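Local coordinates for protein SSD1 (Saccharomyces cerevisiae S288C, PDB 7AM1) that binds mRNA untranslated regions and represses translation as a non-enzymatic member of the RNase II family, a pseudonuclease, at residues K553-Y565 and L652-R666. Numbering follows the deposited sequence.
Sequences KRKVNSTVAEKIY and LNLPIYTHFTAPMRR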
loop_
_atom_site.group_PDB
_atom_site.type_symbol
_atom_site.label_atom_id
_atom_site.label_comp_id
_atom_site.label_asym_id
_atom_site.label_seq_id
_atom_site.Cartn_x
_atom_site.Cartn_y
_atom_site.Cartn_z
ATOM N N LYS A 553 -17.507 -10.738 1.250
ATOM C CA LYS A 553 -17.602 -9.540 0.419
ATOM C C LYS A 553 -16.962 -9.756 -0.947
ATOM O O LYS A 553 -17.432 -9.203 -1.949
ATOM C CB LYS A 553 -16.947 -8.356 1.129
ATOM C CG LYS A 553 -17.777 -7.779 2.266
ATOM C CD LYS A 553 -17.009 -6.736 3.063
ATOM C CE LYS A 553 -17.890 -6.096 4.124
ATOM N NZ LYS A 553 -17.154 -5.073 4.922
ATOM N N ARG A 554 -15.874 -10.532 -1.008
ATOM C CA ARG A 554 -15.248 -10.821 -2.294
ATOM C C ARG A 554 -16.195 -11.606 -3.188
ATOM O O ARG A 554 -16.281 -11.358 -4.397
ATOM C CB ARG A 554 -13.946 -11.594 -2.087
ATOM C CG ARG A 554 -12.783 -10.727 -1.583
ATOM C CD ARG A 554 -11.584 -11.565 -1.177
ATOM N NE ARG A 554 -10.445 -10.719 -0.829
ATOM C CZ ARG A 554 -9.226 -11.169 -0.557
ATOM N NH1 ARG A 554 -8.974 -12.470 -0.592
ATOM N NH2 ARG A 554 -8.257 -10.311 -0.257
ATOM N N LYS A 555 -16.933 -12.547 -2.603
ATOM C CA LYS A 555 -17.936 -13.276 -3.364
ATOM C C LYS A 555 -19.051 -12.341 -3.816
ATOM O O LYS A 555 -19.478 -12.383 -4.977
ATOM C CB LYS A 555 -18.492 -14.424 -2.521
ATOM C CG LYS A 555 -19.579 -15.245 -3.213
ATOM C CD LYS A 555 -19.037 -15.984 -4.428
ATOM C CE LYS A 555 -20.157 -16.504 -5.296
ATOM N NZ LYS A 555 -19.659 -17.405 -6.369
ATOM N N VAL A 556 -19.543 -11.492 -2.911
ATOM C CA VAL A 556 -20.598 -10.549 -3.273
ATOM C C VAL A 556 -20.144 -9.663 -4.427
ATOM O O VAL A 556 -20.854 -9.503 -5.424
ATOM C CB VAL A 556 -21.011 -9.711 -2.049
ATOM C CG1 VAL A 556 -21.937 -8.582 -2.467
ATOM C CG2 VAL A 556 -21.665 -10.597 -0.990
ATOM N N ASN A 557 -18.952 -9.073 -4.308
ATOM C CA ASN A 557 -18.445 -8.219 -5.377
ATOM C C ASN A 557 -18.326 -8.991 -6.684
ATOM O O ASN A 557 -18.583 -8.447 -7.763
ATOM C CB ASN A 557 -17.084 -7.638 -4.996
ATOM C CG ASN A 557 -17.177 -6.546 -3.953
ATOM O OD1 ASN A 557 -18.126 -5.762 -3.932
ATOM N ND2 ASN A 557 -16.169 -6.468 -3.097
ATOM N N SER A 558 -17.897 -10.253 -6.606
ATOM C CA SER A 558 -17.810 -11.093 -7.793
ATOM C C SER A 558 -19.178 -11.267 -8.441
ATOM O O SER A 558 -19.312 -11.198 -9.670
ATOM C CB SER A 558 -17.221 -12.451 -7.410
ATOM O OG SER A 558 -17.247 -13.350 -8.502
ATOM N N THR A 559 -20.205 -11.503 -7.624
ATOM C CA THR A 559 -21.551 -11.711 -8.142
ATOM C C THR A 559 -22.074 -10.459 -8.826
ATOM O O THR A 559 -22.679 -10.537 -9.903
ATOM C CB THR A 559 -22.479 -12.130 -7.000
ATOM O OG1 THR A 559 -22.069 -13.414 -6.510
ATOM C CG2 THR A 559 -23.932 -12.189 -7.461
ATOM N N VAL A 560 -21.856 -9.298 -8.211
ATOM C CA VAL A 560 -22.341 -8.051 -8.784
ATOM C C VAL A 560 -21.617 -7.747 -10.090
ATOM O O VAL A 560 -22.241 -7.330 -11.074
ATOM C CB VAL A 560 -22.192 -6.916 -7.754
ATOM C CG1 VAL A 560 -22.469 -5.561 -8.385
ATOM C CG2 VAL A 560 -23.138 -7.163 -6.578
ATOM N N ALA A 561 -20.299 -7.975 -10.132
ATOM C CA ALA A 561 -19.541 -7.754 -11.362
ATOM C C ALA A 561 -20.089 -8.598 -12.506
ATOM O O ALA A 561 -20.266 -8.106 -13.627
ATOM C CB ALA A 561 -18.061 -8.070 -11.137
ATOM N N GLU A 562 -20.344 -9.883 -12.246
ATOM C CA GLU A 562 -20.895 -10.768 -13.269
ATOM C C GLU A 562 -22.249 -10.267 -13.750
ATOM O O GLU A 562 -22.539 -10.283 -14.953
ATOM C CB GLU A 562 -21.015 -12.184 -12.702
ATOM C CG GLU A 562 -19.671 -12.852 -12.440
ATOM C CD GLU A 562 -19.783 -14.166 -11.675
ATOM O OE1 GLU A 562 -20.898 -14.514 -11.234
ATOM O OE2 GLU A 562 -18.742 -14.835 -11.491
ATOM N N LYS A 563 -23.084 -9.801 -12.820
ATOM C CA LYS A 563 -24.424 -9.352 -13.169
ATOM C C LYS A 563 -24.394 -8.103 -14.042
ATOM O O LYS A 563 -25.074 -8.044 -15.074
ATOM C CB LYS A 563 -25.232 -9.096 -11.896
ATOM C CG LYS A 563 -26.641 -8.597 -12.160
ATOM C CD LYS A 563 -27.592 -9.002 -11.052
ATOM C CE LYS A 563 -27.803 -10.512 -11.025
ATOM N N ILE A 564 -23.623 -7.085 -13.642
ATOM C CA ILE A 564 -23.647 -5.829 -14.387
ATOM C C ILE A 564 -22.957 -5.983 -15.737
ATOM O O ILE A 564 -23.346 -5.329 -16.712
ATOM C CB ILE A 564 -23.038 -4.667 -13.576
ATOM C CG1 ILE A 564 -21.558 -4.909 -13.284
ATOM C CG2 ILE A 564 -23.833 -4.453 -12.290
ATOM C CD1 ILE A 564 -20.877 -3.744 -12.553
ATOM N N TYR A 565 -21.919 -6.814 -15.833
ATOM C CA TYR A 565 -21.305 -6.996 -17.142
ATOM C C TYR A 565 -22.245 -7.734 -18.090
ATOM O O TYR A 565 -22.345 -7.386 -19.273
ATOM C CB TYR A 565 -19.985 -7.754 -17.031
ATOM C CG TYR A 565 -19.340 -7.900 -18.386
ATOM C CD1 TYR A 565 -18.958 -6.775 -19.113
ATOM C CD2 TYR A 565 -19.162 -9.148 -18.968
ATOM C CE1 TYR A 565 -18.392 -6.888 -20.362
ATOM C CE2 TYR A 565 -18.594 -9.272 -20.231
ATOM C CZ TYR A 565 -18.215 -8.134 -20.923
ATOM O OH TYR A 565 -17.647 -8.231 -22.178
ATOM N N LEU A 652 -6.732 -12.094 -6.634
ATOM C CA LEU A 652 -7.915 -12.763 -6.107
ATOM C C LEU A 652 -8.288 -14.013 -6.892
ATOM O O LEU A 652 -9.278 -14.670 -6.549
ATOM C CB LEU A 652 -9.108 -11.803 -6.100
ATOM C CG LEU A 652 -8.996 -10.565 -5.214
ATOM C CD1 LEU A 652 -10.210 -9.660 -5.387
ATOM C CD2 LEU A 652 -8.829 -10.951 -3.767
ATOM N N ASN A 653 -7.542 -14.339 -7.946
ATOM C CA ASN A 653 -7.831 -15.495 -8.794
ATOM C C ASN A 653 -9.272 -15.464 -9.293
ATOM O O ASN A 653 -9.953 -16.491 -9.356
ATOM C CB ASN A 653 -7.548 -16.805 -8.062
ATOM C CG ASN A 653 -7.502 -17.989 -9.000
ATOM O OD1 ASN A 653 -6.965 -17.896 -10.101
ATOM N ND2 ASN A 653 -8.086 -19.104 -8.581
ATOM N N LEU A 654 -9.748 -14.269 -9.644
ATOM C CA LEU A 654 -11.119 -14.111 -10.109
ATOM C C LEU A 654 -11.165 -13.674 -11.569
ATOM O O LEU A 654 -10.364 -12.830 -11.989
ATOM C CB LEU A 654 -11.869 -13.092 -9.242
ATOM C CG LEU A 654 -12.257 -13.621 -7.859
ATOM C CD1 LEU A 654 -12.907 -12.532 -7.026
ATOM C CD2 LEU A 654 -13.181 -14.829 -7.971
ATOM N N PRO A 655 -12.077 -14.250 -12.368
ATOM C CA PRO A 655 -12.155 -13.871 -13.790
ATOM C C PRO A 655 -12.773 -12.506 -14.026
ATOM O O PRO A 655 -12.580 -11.929 -15.106
ATOM C CB PRO A 655 -13.028 -14.980 -14.399
ATOM C CG PRO A 655 -13.890 -15.429 -13.266
ATOM C CD PRO A 655 -13.055 -15.300 -12.021
ATOM N N ILE A 656 -13.538 -11.988 -13.066
ATOM C CA ILE A 656 -14.154 -10.674 -13.188
ATOM C C ILE A 656 -14.427 -10.178 -11.778
ATOM O O ILE A 656 -14.625 -10.971 -10.853
ATOM C CB ILE A 656 -15.438 -10.741 -14.052
ATOM C CG1 ILE A 656 -15.882 -9.341 -14.486
ATOM C CG2 ILE A 656 -16.565 -11.441 -13.296
ATOM C CD1 ILE A 656 -16.962 -9.360 -15.571
ATOM N N TYR A 657 -14.411 -8.862 -11.606
ATOM C CA TYR A 657 -14.536 -8.289 -10.274
ATOM C C TYR A 657 -14.982 -6.842 -10.413
ATOM O O TYR A 657 -14.860 -6.233 -11.479
ATOM C CB TYR A 657 -13.206 -8.394 -9.505
ATOM C CG TYR A 657 -13.322 -8.279 -8.000
ATOM C CD1 TYR A 657 -14.045 -9.220 -7.269
ATOM C CD2 TYR A 657 -12.674 -7.263 -7.301
ATOM C CE1 TYR A 657 -14.157 -9.130 -5.899
ATOM C CE2 TYR A 657 -12.777 -7.169 -5.922
ATOM C CZ TYR A 657 -13.522 -8.112 -5.227
ATOM O OH TYR A 657 -13.639 -8.040 -3.856
ATOM N N THR A 658 -15.515 -6.312 -9.319
ATOM C CA THR A 658 -15.774 -4.887 -9.186
ATOM C C THR A 658 -15.904 -4.571 -7.702
ATOM O O THR A 658 -15.692 -5.438 -6.845
ATOM C CB THR A 658 -17.023 -4.446 -9.959
ATOM O OG1 THR A 658 -17.079 -3.012 -9.966
ATOM C CG2 THR A 658 -18.293 -4.990 -9.323
ATOM N N HIS A 659 -16.266 -3.328 -7.397
ATOM C CA HIS A 659 -16.404 -2.864 -6.024
ATOM C C HIS A 659 -17.832 -2.405 -5.777
ATOM O O HIS A 659 -18.305 -1.449 -6.404
ATOM C CB HIS A 659 -15.409 -1.744 -5.724
ATOM C CG HIS A 659 -14.079 -2.244 -5.260
ATOM N ND1 HIS A 659 -13.030 -1.400 -4.970
ATOM C CD2 HIS A 659 -13.630 -3.500 -5.022
ATOM C CE1 HIS A 659 -11.987 -2.115 -4.589
ATOM N NE2 HIS A 659 -12.326 -3.392 -4.605
ATOM N N PHE A 660 -18.498 -3.086 -4.847
ATOM C CA PHE A 660 -19.901 -2.872 -4.522
ATOM C C PHE A 660 -20.160 -2.791 -3.024
ATOM O O PHE A 660 -21.153 -2.167 -2.630
ATOM C CB PHE A 660 -20.738 -4.009 -5.144
ATOM C CG PHE A 660 -22.113 -4.198 -4.550
ATOM C CD1 PHE A 660 -23.216 -3.556 -5.096
ATOM C CD2 PHE A 660 -22.314 -5.072 -3.491
ATOM C CE1 PHE A 660 -24.487 -3.751 -4.570
ATOM C CE2 PHE A 660 -23.583 -5.271 -2.960
ATOM C CZ PHE A 660 -24.669 -4.610 -3.502
ATOM N N THR A 661 -19.266 -3.319 -2.181
ATOM C CA THR A 661 -19.555 -3.579 -0.776
ATOM C C THR A 661 -19.169 -2.449 0.178
ATOM O O THR A 661 -19.334 -2.614 1.391
ATOM C CB THR A 661 -18.840 -4.869 -0.317
ATOM O OG1 THR A 661 -17.478 -4.862 -0.773
ATOM C CG2 THR A 661 -19.551 -6.124 -0.843
ATOM N N ALA A 662 -18.666 -1.313 -0.310
ATOM C CA ALA A 662 -18.190 -0.243 0.573
ATOM C C ALA A 662 -18.527 1.130 0.001
ATOM O O ALA A 662 -17.649 1.975 -0.195
ATOM C CB ALA A 662 -16.687 -0.385 0.820
ATOM N N PRO A 663 -19.815 1.402 -0.237
ATOM C CA PRO A 663 -20.202 2.719 -0.775
ATOM C C PRO A 663 -20.009 3.874 0.197
ATOM O O PRO A 663 -20.006 5.030 -0.246
ATOM C CB PRO A 663 -21.685 2.528 -1.119
ATOM C CG PRO A 663 -22.147 1.512 -0.109
ATOM C CD PRO A 663 -20.990 0.542 -0.003
ATOM N N MET A 664 -19.859 3.618 1.496
ATOM C CA MET A 664 -19.635 4.706 2.438
ATOM C C MET A 664 -18.207 5.237 2.402
ATOM O O MET A 664 -17.952 6.303 2.972
ATOM C CB MET A 664 -19.971 4.263 3.864
ATOM C CG MET A 664 -21.419 3.835 4.062
ATOM S SD MET A 664 -22.594 5.173 3.768
ATOM C CE MET A 664 -22.511 6.060 5.318
ATOM N N ARG A 665 -17.272 4.530 1.754
ATOM C CA ARG A 665 -15.886 4.975 1.695
ATOM C C ARG A 665 -15.269 4.945 0.303
ATOM O O ARG A 665 -14.154 5.454 0.141
ATOM C CB ARG A 665 -15.006 4.133 2.638
ATOM C CG ARG A 665 -15.156 2.617 2.498
ATOM C CD ARG A 665 -14.206 1.898 3.449
ATOM N NE ARG A 665 -14.184 0.453 3.263
ATOM C CZ ARG A 665 -13.412 -0.183 2.384
ATOM N NH1 ARG A 665 -12.603 0.496 1.577
ATOM N NH2 ARG A 665 -13.463 -1.507 2.303
ATOM N N ARG A 666 -15.950 4.387 -0.698
ATOM C CA ARG A 666 -15.455 4.334 -2.068
ATOM C C ARG A 666 -16.507 4.902 -3.012
ATOM O O ARG A 666 -17.653 4.438 -3.021
ATOM C CB ARG A 666 -15.118 2.899 -2.480
ATOM C CG ARG A 666 -14.156 2.186 -1.557
ATOM C CD ARG A 666 -13.692 0.868 -2.182
ATOM N NE ARG A 666 -14.813 -0.042 -2.436
ATOM C CZ ARG A 666 -14.863 -1.321 -2.061
ATOM N NH1 ARG A 666 -13.847 -1.876 -1.409
ATOM N NH2 ARG A 666 -15.935 -2.052 -2.343
HETATM O O HOH W 1 -17.309 -2.831 3.322
HETATM O O HOH W 2 -14.162 -4.881 -1.253
HETATM O O HOH W 3 -15.661 -13.453 -10.394
#
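With CG of Asn-557 turned anti to its carbonyl carbon (chi1 -74°) and OG1 of Thr-661 set between its own backbone N and carbonyl carbon (chi1 46°), the helical amide meets the hydroxyl of the loop. Asn-557 ND2 donates twice, to Tyr-657 OH (3.1 Å, 158° at the hydrogen) close to the amide plane, and to Thr-661 OG1 (3.1 Å), more bent and tilted from that plane. Its OD1 accepts from Phe-660 N (2.9 Å), the donor standing above the carbonyl plane. Replacing Asn-557 with alanine is likely to leave Phe-660 N and the hydroxyls of Tyr-657 and Thr-661 without this common mate.

The amide and the Tyr-657 ring are nearly perpendicular, and Arg-554 O lies at the ring edge. CD2 of Leu-652 sits centrally over one face of the Arg-554 guanidinium, whose charge is paired with Glu-526 and Glu-551. On the helix, Val-560 CG2 makes a CH-pi contact over the Phe-660 face, 3.8 Å from the centroid, while Val-556 CG1 meets the same ring obliquely. Ala-561 CB packs on Thr-658 CG2, and Ile-656 CD1 reaches Tyr-565 CB (3.7 Å). Waters bridge Lys-553 NZ to Thr-661 O and Ser-558 OG to Ile-656 O.

Within the RNB domain the loop before helix 668-681 packs against helix 544-568, and Leu-676 of helix 668-681 also touches Phe-660. Three direct bonds fix the rotation of a buried amide flanked by apolar contacts, whereas the backbone oxygen of Thr-658, buried here, has no polar partner.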